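Local coordinates for protein aromatic amino acid aminotransferase I (Candida albicans WO-1, PDB 6HNU) that probably transfers the amino group of aromatic L-amino acids to 2-oxoglutarate, using pyridoxal 5'-phosphate as cofactor, at residues 104-108 and 325-331; 132-138 and 309-315; 140-145 and 294-298. All blocks are in the same frame, centred on the assembly; numbering follows the deposited sequence.

Interaction 1 of 3, residues 104-108 and 325-331. With PLP (pyridoxal-5'-phosphate), chain D; PHE (phenylalanine), chain E.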
loop_
_atom_site.group_PDB
_atom_site.type_symbol
_atom_site.label_atom_id
_atom_site.label_comp_id
_atom_site.label_asym_id
_atom_site.label_seq_id
_atom_site.Cartn_x
_atom_site.Cartn_y
_atom_site.Cartn_z
ATOM N N GLN B 104 7.652 2.831 13.947
ATOM C CA GLN B 104 6.416 2.903 14.767
ATOM C C GLN B 104 5.236 3.282 13.862
ATOM O O GLN B 104 5.448 3.981 12.876
ATOM C CB GLN B 104 6.594 3.929 15.892
ATOM C CG GLN B 104 5.428 4.003 16.876
ATOM C CD GLN B 104 5.059 2.661 17.466
ATOM O OE1 GLN B 104 4.330 1.872 16.865
ATOM N NE2 GLN B 104 5.573 2.375 18.657
ATOM N N TYR B 105 4.008 2.924 14.220
ATOM C CA TYR B 105 2.830 3.546 13.565
ATOM C C TYR B 105 2.962 5.068 13.706
ATOM O O TYR B 105 3.478 5.557 14.732
ATOM C CB TYR B 105 1.529 3.077 14.196
ATOM C CG TYR B 105 1.191 1.622 14.004
ATOM C CD1 TYR B 105 0.670 1.169 12.806
ATOM C CD2 TYR B 105 1.369 0.709 15.026
ATOM C CE1 TYR B 105 0.283 -0.142 12.641
ATOM C CE2 TYR B 105 1.032 -0.625 14.862
ATOM C CZ TYR B 105 0.483 -1.045 13.667
ATOM O OH TYR B 105 0.150 -2.341 13.506
ATOM N N GLY B 106 2.520 5.834 12.712
ATOM C CA GLY B 106 2.461 7.296 12.865
ATOM C C GLY B 106 1.386 7.928 12.009
ATOM O O GLY B 106 0.550 7.188 11.453
ATOM N N SER B 107 1.417 9.255 11.884
ATOM C CA SER B 107 0.432 10.049 11.102
ATOM C C SER B 107 0.407 9.521 9.662
ATOM O O SER B 107 1.512 9.335 9.057
ATOM C CB SER B 107 0.750 11.516 11.118
ATOM O OG SER B 107 -0.079 12.204 10.180
ATOM N N THR B 108 -0.785 9.314 9.112
ATOM C CA THR B 108 -0.947 8.804 7.722
ATOM C C THR B 108 -0.606 9.925 6.716
ATOM O O THR B 108 -0.429 9.619 5.545
ATOM C CB THR B 108 -2.351 8.198 7.541
ATOM O OG1 THR B 108 -2.359 6.893 8.135
ATOM C CG2 THR B 108 -2.752 8.052 6.093
ATOM N N HIS B 325 -6.450 6.438 3.211
ATOM C CA HIS B 325 -5.133 5.805 3.488
ATOM C C HIS B 325 -5.124 5.098 4.856
ATOM O O HIS B 325 -4.554 4.014 4.936
ATOM C CB HIS B 325 -4.016 6.825 3.383
ATOM C CG HIS B 325 -3.595 7.123 1.988
ATOM N ND1 HIS B 325 -2.720 8.137 1.730
ATOM C CD2 HIS B 325 -3.832 6.521 0.806
ATOM C CE1 HIS B 325 -2.449 8.159 0.439
ATOM N NE2 HIS B 325 -3.107 7.211 -0.151
ATOM N N GLU B 326 -5.707 5.711 5.906
ATOM C CA GLU B 326 -5.814 5.140 7.267
ATOM C C GLU B 326 -6.352 3.711 7.261
ATOM O O GLU B 326 -5.832 2.926 8.042
ATOM C CB GLU B 326 -6.684 6.009 8.180
ATOM C CG GLU B 326 -5.849 7.136 8.692
ATOM C CD GLU B 326 -6.608 8.300 9.303
ATOM O OE1 GLU B 326 -7.857 8.336 9.213
ATOM O OE2 GLU B 326 -5.911 9.189 9.842
ATOM N N VAL B 327 -7.318 3.392 6.408
ATOM C CA VAL B 327 -7.974 2.050 6.386
ATOM C C VAL B 327 -7.657 1.262 5.111
ATOM O O VAL B 327 -8.288 0.212 4.897
ATOM C CB VAL B 327 -9.486 2.215 6.585
ATOM C CG1 VAL B 327 -9.753 2.854 7.939
ATOM C CG2 VAL B 327 -10.131 3.015 5.463
ATOM N N SER B 328 -6.713 1.719 4.293
ATOM C CA SER B 328 -6.248 0.991 3.080
ATOM C C SER B 328 -4.745 0.699 3.260
ATOM O O SER B 328 -4.411 -0.256 4.023
ATOM C CB SER B 328 -6.639 1.731 1.820
ATOM O OG SER B 328 -5.975 2.978 1.680
ATOM N N VAL B 329 -3.859 1.587 2.862
ATOM C CA VAL B 329 -2.402 1.261 2.877
ATOM C C VAL B 329 -1.735 1.632 4.197
ATOM O O VAL B 329 -0.633 1.088 4.427
ATOM C CB VAL B 329 -1.655 1.856 1.675
ATOM C CG1 VAL B 329 -2.135 1.192 0.408
ATOM C CG2 VAL B 329 -1.791 3.361 1.591
ATOM N N GLN B 330 -2.323 2.538 4.980
ATOM C CA GLN B 330 -1.880 2.973 6.322
ATOM C C GLN B 330 -0.731 3.988 6.182
ATOM O O GLN B 330 -0.907 5.192 6.542
ATOM C CB GLN B 330 -1.597 1.709 7.130
ATOM C CG GLN B 330 -2.059 1.802 8.569
ATOM C CD GLN B 330 -1.020 2.495 9.403
ATOM O OE1 GLN B 330 0.180 2.389 9.132
ATOM N NE2 GLN B 330 -1.473 3.224 10.402
ATOM N N ASN B 331 0.403 3.570 5.609
ATOM C CA ASN B 331 1.593 4.431 5.478
ATOM C C ASN B 331 2.601 3.711 4.610
ATOM O O ASN B 331 2.540 2.507 4.537
ATOM C CB ASN B 331 2.227 4.726 6.840
ATOM C CG ASN B 331 1.878 6.118 7.319
ATOM O OD1 ASN B 331 1.802 7.047 6.503
ATOM N ND2 ASN B 331 1.698 6.276 8.628
HETATM N N1 PLP D . -5.897 -5.884 12.513
HETATM C C2 PLP D . -6.222 -5.717 13.793
HETATM C C2A PLP D . -7.391 -6.455 14.335
HETATM C C3 PLP D . -5.480 -4.857 14.630
HETATM O O3 PLP D . -5.876 -4.699 15.924
HETATM C C4 PLP D . -4.393 -4.144 14.086
HETATM C C4A PLP D . -3.631 -3.225 14.938
HETATM C C5 PLP D . -4.077 -4.339 12.737
HETATM C C6 PLP D . -4.883 -5.165 11.991
HETATM C C5A PLP D . -2.939 -3.606 12.090
HETATM O O4P PLP D . -2.200 -4.457 11.167
HETATM P P PLP D . -0.990 -3.947 10.237
HETATM O O1P PLP D . -1.632 -3.071 9.158
HETATM O O2P PLP D . -0.411 -5.260 9.790
HETATM O O3P PLP D . -0.047 -3.162 11.156
HETATM N N PHE E . -4.046 -1.928 15.368
HETATM C CA PHE E . -3.445 -0.593 15.715
HETATM C C PHE E . -4.238 0.025 16.881
HETATM O O PHE E . -4.570 1.218 16.879
HETATM C CB PHE E . -3.382 0.287 14.459
HETATM C CG PHE E . -3.191 1.763 14.705
HETATM C CD1 PHE E . -2.203 2.220 15.567
HETATM C CD2 PHE E . -4.004 2.694 14.076
HETATM C CE1 PHE E . -2.030 3.580 15.791
HETATM C CE2 PHE E . -3.824 4.051 14.296
HETATM C CZ PHE E . -2.834 4.493 15.148
HETATM O OXT PHE E . -4.570 -0.662 17.866
HETATM O O HOH W 1 2.017 4.101 10.281
HETATM O O HOH W 2 -1.168 9.881 2.974
HETATM O O HOH W 3 -3.268 9.689 10.299
#
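Class-I (fold type I) aminotransferases build each active site from both subunits of the dimer, and the loop 104-108, held by the end of helix 315-327 and the turn after it, illustrates how. Tyr-105 (chi1 m) turns its ring out of the loop: CG lies 3.8 Å from CD1 of the bound phenylalanine, which sits over one ring face, while OH gives a very short 2.5 Å hydrogen bond to O3P of the cofactor PLP. That cofactor is otherwise held by the second subunit, whose Lys-300 also bonds to Tyr-105 OH. Thr-108 (chi1 m) gives a 2.7 Å hydrogen bond from OG1 to Gln-330 O in the turn and sets CG2 against His-325 CB at 3.2 Å. The histidine ring turns the other way, bonding through NE2 to Glu-143. Gln-330, with an off-well chi1 of -140°, brings its end nearer the loop, NE2 standing 3.8 Å from Tyr-105 CD1. Asn-331, also off-well at chi1 -103°, donates from ND2 to Ser-107 O at 3.1 Å. Among three bridging waters, one accepts from Gly-106 N at 3.0 Å and Asn-331 ND2 at 2.8 Å and donates to Gln-330 OE1 at 2.8 Å.

Interaction 2 of 3, residues 132-138 and 309-315; sequences NWDVIVS and GWIVGQK
An antiparallel strand pair forms one edge of the large mixed sheet in the PLP-binding domain of this fold type I enzyme: 133-138 is one of its two outermost strands within the chain, and 309-314 lies between it and 292-297. Both backbones are extended, their short axes 4.1 Å apart at 146° between N-to-C directions. The register pairs Trp-133 with Gln-314, Val-135 with Val-312 and Val-137 with Trp-310 at non-hydrogen-bonded positions (CA-CA 4.3, 4.7 and 4.2 Å). Alternating with these, the last beyond Val-137/Trp-310, come hydrogen-bonded pairs, each with two bonds: Asp-134 N to Gly-313 O 2.9 Å and Gly-313 N to Asp-134 O 3.2 Å; Ile-136 N to Ile-311 O 3.1 Å and Ile-311 N to Ile-136 O 2.9 Å; Ser-138 N to Gly-309 O 2.9 Å and Gly-309 N to Ser-138 O 3.0 Å. A CB on Gly-309 would lie 2.9 Å from Ser-138 OG, a clash that glycine avoids.

On one face Val-135 (m) meets Val-312 (t), CG1 to CG2 3.9 Å, with Trp-133 (p) and Trp-310 (p) packing toward helix 112-126. The other carries Ile-136 (p) and Ile-311 (m), CG1 to CB 4.0 Å, covered by Leu-318 and Tyr-321 of helix 315-327. The sheet is sandwiched between helices, as in an alpha/beta/alpha domain. Where the second strand ends, Gln-314 is the N-cap of helix 315-327. Lys-315 crosses back over the edge strand, CD 3.7 Å from Asp-134 CB and NZ weakly bonded to Trp-133 O at 3.3 Å, while its backbone N donates to Asn-132 O at 3.0 Å.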
loop_
_atom_site.group_PDB
_atom_site.type_symbol
_atom_site.label_atom_id
_atom_site.label_comp_id
_atom_site.label_asym_id
_atom_site.label_seq_id
_atom_site.Cartn_x
_atom_site.Cartn_y
_atom_site.Cartn_z
ATOM N N ASN B 132 -3.682 27.343 0.211
ATOM C CA ASN B 132 -4.080 26.189 1.071
ATOM C C ASN B 132 -3.796 24.876 0.318
ATOM O O ASN B 132 -4.702 24.043 0.156
ATOM C CB ASN B 132 -5.543 26.280 1.529
ATOM C CG ASN B 132 -6.556 26.555 0.435
ATOM O OD1 ASN B 132 -6.290 27.290 -0.528
ATOM N ND2 ASN B 132 -7.744 25.998 0.607
ATOM N N TRP B 133 -2.549 24.690 -0.081
ATOM C CA TRP B 133 -2.066 23.472 -0.780
ATOM C C TRP B 133 -1.242 22.660 0.207
ATOM O O TRP B 133 -0.736 23.211 1.257
ATOM C CB TRP B 133 -1.272 23.797 -2.046
ATOM C CG TRP B 133 0.091 24.366 -1.799
ATOM C CD1 TRP B 133 0.359 25.674 -1.515
ATOM C CD2 TRP B 133 1.361 23.681 -1.779
ATOM N NE1 TRP B 133 1.704 25.855 -1.353
ATOM C CE2 TRP B 133 2.347 24.652 -1.468
ATOM C CE3 TRP B 133 1.779 22.360 -1.997
ATOM C CZ2 TRP B 133 3.712 24.347 -1.402
ATOM C CZ3 TRP B 133 3.122 22.053 -1.909
ATOM C CH2 TRP B 133 4.075 23.039 -1.635
ATOM N N ASP B 134 -1.127 21.376 -0.069
ATOM C CA ASP B 134 -0.326 20.489 0.789
ATOM C C ASP B 134 0.177 19.305 -0.027
ATOM O O ASP B 134 -0.163 19.192 -1.220
ATOM C CB ASP B 134 -1.111 20.042 2.021
ATOM C CG ASP B 134 -0.229 19.870 3.254
ATOM O OD1 ASP B 134 0.973 20.277 3.222
ATOM O OD2 ASP B 134 -0.738 19.328 4.215
ATOM N N VAL B 135 1.021 18.527 0.633
ATOM C CA VAL B 135 1.493 17.213 0.150
ATOM C C VAL B 135 1.207 16.183 1.239
ATOM O O VAL B 135 1.371 16.482 2.440
ATOM C CB VAL B 135 2.977 17.288 -0.213
ATOM C CG1 VAL B 135 3.202 18.284 -1.329
ATOM C CG2 VAL B 135 3.822 17.661 0.974
ATOM N N ILE B 136 0.804 14.998 0.815
ATOM C CA ILE B 136 0.694 13.786 1.664
ATOM C C ILE B 136 1.480 12.677 0.965
ATOM O O ILE B 136 1.709 12.743 -0.252
ATOM C CB ILE B 136 -0.789 13.417 1.897
ATOM C CG1 ILE B 136 -1.546 13.132 0.598
ATOM C CG2 ILE B 136 -1.452 14.525 2.722
ATOM C CD1 ILE B 136 -2.929 12.502 0.767
ATOM N N VAL B 137 1.908 11.703 1.726
ATOM C CA VAL B 137 2.643 10.545 1.185
ATOM C C VAL B 137 1.660 9.599 0.490
ATOM O O VAL B 137 0.433 9.561 0.810
ATOM C CB VAL B 137 3.479 9.868 2.273
ATOM C CG1 VAL B 137 4.525 10.826 2.776
ATOM C CG2 VAL B 137 2.619 9.298 3.399
ATOM N N SER B 138 2.197 8.886 -0.488
ATOM C CA SER B 138 1.572 7.716 -1.140
ATOM C C SER B 138 2.580 6.579 -1.133
ATOM O O SER B 138 3.771 6.821 -0.831
ATOM C CB SER B 138 1.168 8.052 -2.541
ATOM O OG SER B 138 2.311 8.068 -3.380
ATOM N N GLY B 309 5.750 7.745 -2.883
ATOM C CA GLY B 309 5.498 8.919 -3.687
ATOM C C GLY B 309 4.744 9.902 -2.830
ATOM O O GLY B 309 4.731 9.766 -1.549
ATOM N N TRP B 310 4.159 10.866 -3.485
ATOM C CA TRP B 310 3.339 11.847 -2.757
ATOM C C TRP B 310 2.231 12.377 -3.665
ATOM O O TRP B 310 2.199 12.106 -4.900
ATOM C CB TRP B 310 4.217 12.937 -2.114
ATOM C CG TRP B 310 4.966 13.783 -3.082
ATOM C CD1 TRP B 310 4.607 15.014 -3.526
ATOM C CD2 TRP B 310 6.194 13.450 -3.750
ATOM N NE1 TRP B 310 5.544 15.476 -4.403
ATOM C CE2 TRP B 310 6.516 14.539 -4.581
ATOM C CE3 TRP B 310 7.034 12.338 -3.743
ATOM C CZ2 TRP B 310 7.651 14.557 -5.383
ATOM C CZ3 TRP B 310 8.155 12.344 -4.543
ATOM C CH2 TRP B 310 8.454 13.442 -5.347
ATOM N N ILE B 311 1.314 13.100 -3.052
ATOM C CA ILE B 311 0.126 13.643 -3.751
ATOM C C ILE B 311 0.092 15.117 -3.396
ATOM O O ILE B 311 0.205 15.418 -2.193
ATOM C CB ILE B 311 -1.140 12.881 -3.340
ATOM C CG1 ILE B 311 -1.031 11.379 -3.646
ATOM C CG2 ILE B 311 -2.390 13.469 -3.967
ATOM C CD1 ILE B 311 -2.052 10.504 -2.919
ATOM N N VAL B 312 -0.026 15.985 -4.404
ATOM C CA VAL B 312 -0.116 17.452 -4.256
ATOM C C VAL B 312 -1.532 17.884 -4.601
ATOM O O VAL B 312 -2.048 17.523 -5.672
ATOM C CB VAL B 312 0.909 18.214 -5.091
ATOM C CG1 VAL B 312 0.990 19.655 -4.630
ATOM C CG2 VAL B 312 2.277 17.531 -5.066
ATOM N N GLY B 313 -2.107 18.718 -3.744
ATOM C CA GLY B 313 -3.448 19.253 -3.969
ATOM C C GLY B 313 -3.939 20.069 -2.790
ATOM O O GLY B 313 -3.175 20.372 -1.851
ATOM N N GLN B 314 -5.195 20.500 -2.874
ATOM C CA GLN B 314 -5.696 21.433 -1.846
ATOM C C GLN B 314 -5.943 20.632 -0.564
ATOM O O GLN B 314 -6.249 19.432 -0.636
ATOM C CB GLN B 314 -6.867 22.268 -2.339
ATOM C CG GLN B 314 -8.119 21.522 -2.686
ATOM C CD GLN B 314 -9.246 22.527 -2.788
ATOM O OE1 GLN B 314 -9.683 23.078 -1.775
ATOM N NE2 GLN B 314 -9.666 22.852 -4.006
ATOM N N LYS B 315 -5.755 21.297 0.567
ATOM C CA LYS B 315 -5.795 20.697 1.927
ATOM C C LYS B 315 -7.041 19.843 2.092
ATOM O O LYS B 315 -6.909 18.707 2.529
ATOM C CB LYS B 315 -5.808 21.793 2.992
ATOM C CG LYS B 315 -4.923 21.532 4.187
ATOM C CD LYS B 315 -3.539 22.096 3.970
ATOM C CE LYS B 315 -3.438 23.562 4.343
ATOM N NZ LYS B 315 -2.055 24.051 4.161
HETATM O O HOH W 4 -10.479 25.935 -0.685
HETATM O O HOH W 5 1.775 9.322 -5.658
#

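Interaction 3 of 3, residues 140-145 and 294-298; sequences GNTEAW and RLDSF. With PLP (pyridoxal-5'-phosphate), chain I.
Gly-140 opens the segment as the N-cap of helix 141-152, with phi/psi of 112/168. At these angles a CB would jam against the preceding carbonyl and come within 2.9 Å of PLP O3P, so the missing side chain lets the phosphate sit close, with CA 3.5 Å from O1P. This is the phosphate-binding helix start of fold type I PLP enzymes, facing the C-terminal end of strand 294-297. The short axes of helix 141-145 and strand 294-297 pass 8.2 Å apart at 158° between N-to-C directions, with Gly-140 nearest Ser-297 (CA-CA 5.5 Å) and Asn-141 nearest Leu-295 (5.6 Å).

Asn-141 (chi1 m) points at the strand. Its ND2 donates to Leu-295 O at 2.9 Å, and its backbone N donates to O1P at 2.8 Å. Thr-142 (m) turns away from the strand and gives O3P two bonds, N at 2.9 Å and OG1 at 2.6 Å. The helix then winds on, Ala-144 N to Gly-140 O 2.9 Å and Trp-145 N to Asn-141 O 2.8 Å. Ala-144 CB rests 3.9 Å from CD2 of Leu-295 (m, t), and Trp-145 CB (chi1 t) 4.2 Å from its CD1. Along the strand, the CA-to-CB bond of Asp-296 points away, and its OD1 forms a salt bridge with Arg-294 NE at 2.9 Å.

Ser-297 (t) completes the contact, OG donating to O1P at 2.5 Å. O1P thus receives bonds from both segments. Amides and hydroxyls hold the phosphate by hydrogen bonds, while Arg-307, also hydrogen-bonded to PLP, probably offsets some of its negative charge.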
loop_
_atom_site.group_PDB
_atom_site.type_symbol
_atom_site.label_atom_id
_atom_site.label_comp_id
_atom_site.label_asym_id
_atom_site.label_seq_id
_atom_site.Cartn_x
_atom_site.Cartn_y
_atom_site.Cartn_z
ATOM N N GLY B 140 3.286 5.199 -3.935
ATOM C CA GLY B 140 3.481 5.256 -5.387
ATOM C C GLY B 140 2.236 5.655 -6.131
ATOM O O GLY B 140 1.141 5.682 -5.538
ATOM N N ASN B 141 2.415 5.968 -7.412
ATOM C CA ASN B 141 1.342 6.514 -8.255
ATOM C C ASN B 141 0.276 5.435 -8.515
ATOM O O ASN B 141 -0.886 5.822 -8.745
ATOM C CB ASN B 141 1.923 7.129 -9.527
ATOM C CG ASN B 141 2.523 8.503 -9.351
ATOM O OD1 ASN B 141 2.750 8.977 -8.217
ATOM N ND2 ASN B 141 2.814 9.135 -10.476
ATOM N N THR B 142 0.640 4.151 -8.510
ATOM C CA THR B 142 -0.325 3.043 -8.672
ATOM C C THR B 142 -1.403 3.177 -7.584
ATOM O O THR B 142 -2.600 3.292 -7.897
ATOM C CB THR B 142 0.374 1.677 -8.629
ATOM O OG1 THR B 142 1.432 1.729 -9.598
ATOM C CG2 THR B 142 -0.615 0.568 -8.943
ATOM N N GLU B 143 -0.960 3.210 -6.343
ATOM C CA GLU B 143 -1.866 3.345 -5.172
ATOM C C GLU B 143 -2.540 4.714 -5.255
ATOM O O GLU B 143 -3.795 4.753 -5.113
ATOM C CB GLU B 143 -1.119 3.222 -3.850
ATOM C CG GLU B 143 -2.009 3.596 -2.674
ATOM C CD GLU B 143 -1.913 5.039 -2.241
ATOM O OE1 GLU B 143 -0.798 5.452 -1.841
ATOM O OE2 GLU B 143 -2.958 5.744 -2.222
ATOM N N ALA B 144 -1.780 5.793 -5.508
ATOM C CA ALA B 144 -2.372 7.151 -5.491
ATOM C C ALA B 144 -3.524 7.219 -6.507
ATOM O O ALA B 144 -4.534 7.810 -6.190
ATOM C CB ALA B 144 -1.330 8.215 -5.718
ATOM N N TRP B 145 -3.399 6.563 -7.671
ATOM C CA TRP B 145 -4.465 6.520 -8.698
ATOM C C TRP B 145 -5.682 5.731 -8.183
ATOM O O TRP B 145 -6.864 6.203 -8.303
ATOM C CB TRP B 145 -3.893 5.954 -10.004
ATOM C CG TRP B 145 -4.974 5.685 -10.993
ATOM C CD1 TRP B 145 -5.306 4.480 -11.535
ATOM C CD2 TRP B 145 -5.883 6.653 -11.556
ATOM N NE1 TRP B 145 -6.389 4.614 -12.366
ATOM C CE2 TRP B 145 -6.742 5.935 -12.428
ATOM C CE3 TRP B 145 -6.098 8.029 -11.367
ATOM C CZ2 TRP B 145 -7.780 6.544 -13.115
ATOM C CZ3 TRP B 145 -7.112 8.633 -12.079
ATOM C CH2 TRP B 145 -7.925 7.896 -12.946
ATOM N N ARG B 294 -1.895 16.266 -8.280
ATOM C CA ARG B 294 -0.670 15.702 -8.902
ATOM C C ARG B 294 -0.249 14.426 -8.166
ATOM O O ARG B 294 -0.177 14.412 -6.915
ATOM C CB ARG B 294 0.447 16.746 -8.920
ATOM C CG ARG B 294 1.774 16.237 -9.467
ATOM C CD ARG B 294 2.852 17.297 -9.375
ATOM N NE ARG B 294 4.043 16.958 -10.122
ATOM C CZ ARG B 294 4.280 17.264 -11.394
ATOM N NH1 ARG B 294 3.365 17.861 -12.108
ATOM N NH2 ARG B 294 5.404 16.887 -11.970
ATOM N N LEU B 295 0.032 13.369 -8.923
ATOM C CA LEU B 295 0.576 12.089 -8.401
ATOM C C LEU B 295 2.067 12.083 -8.718
ATOM O O LEU B 295 2.468 11.971 -9.900
ATOM C CB LEU B 295 -0.167 10.890 -8.996
ATOM C CG LEU B 295 -1.680 11.057 -9.136
ATOM C CD1 LEU B 295 -2.287 9.804 -9.732
ATOM C CD2 LEU B 295 -2.348 11.400 -7.814
ATOM N N ASP B 296 2.891 12.263 -7.694
ATOM C CA ASP B 296 4.369 12.258 -7.840
ATOM C C ASP B 296 4.983 10.986 -7.292
ATOM O O ASP B 296 4.500 10.456 -6.269
ATOM C CB ASP B 296 4.992 13.439 -7.074
ATOM C CG ASP B 296 5.027 14.733 -7.853
ATOM O OD1 ASP B 296 5.531 14.699 -8.987
ATOM O OD2 ASP B 296 4.639 15.794 -7.281
ATOM N N SER B 297 6.042 10.481 -7.935
ATOM C CA SER B 297 6.651 9.203 -7.535
ATOM C C SER B 297 8.177 9.288 -7.625
ATOM O O SER B 297 8.685 9.939 -8.542
ATOM C CB SER B 297 6.180 8.106 -8.432
ATOM O OG SER B 297 6.687 6.870 -7.987
ATOM N N PHE B 298 8.857 8.540 -6.780
ATOM C CA PHE B 298 10.324 8.306 -6.888
ATOM C C PHE B 298 10.656 7.145 -7.827
ATOM O O PHE B 298 11.846 6.883 -8.073
ATOM C CB PHE B 298 10.899 8.013 -5.516
ATOM C CG PHE B 298 10.998 9.236 -4.657
ATOM C CD1 PHE B 298 11.647 10.373 -5.112
ATOM C CD2 PHE B 298 10.467 9.229 -3.380
ATOM C CE1 PHE B 298 11.820 11.464 -4.276
ATOM C CE2 PHE B 298 10.596 10.341 -2.564
ATOM C CZ PHE B 298 11.222 11.472 -3.034
HETATM N N1 PLP I . 1.415 5.890 -13.731
HETATM C C2 PLP I . 1.818 5.744 -14.995
HETATM C C2A PLP I . 1.104 6.494 -16.064
HETATM C C3 PLP I . 2.881 4.906 -15.325
HETATM O O3 PLP I . 3.196 4.749 -16.647
HETATM C C4 PLP I . 3.524 4.187 -14.297
HETATM C C4A PLP I . 4.621 3.278 -14.623
HETATM C C5 PLP I . 3.114 4.382 -12.971
HETATM C C6 PLP I . 2.047 5.215 -12.746
HETATM C C5A PLP I . 3.709 3.592 -11.831
HETATM O O4P PLP I . 4.031 4.461 -10.711
HETATM P P PLP I . 4.535 3.955 -9.338
HETATM O O1P PLP I . 4.846 5.265 -8.650
HETATM O O2P PLP I . 5.778 3.065 -9.618
HETATM O O3P PLP I . 3.402 3.163 -8.689
#

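How the interactions relate
The three contacts show how one subunit can contribute to two active sites. Along the chain the first segments come in the order 1, 2, 3 and the second ones in reverse, so interaction 3 is enclosed by interaction 2 and both by interaction 1. Centres of interactions 2 and 3 are 11 Å apart; interaction 1 lies 15 and 16 Å from them. Neighbouring strands 292-297 and 309-314 of the mixed sheet join interactions 3 and 2, and strand 309-314 runs into helix 315-327, leading to interaction 1. Interaction 3 holds the subunit's own cofactor, whereas interaction 1 reaches the partner's; a His-325 to Glu-143 hydrogen bond joins the two contacts.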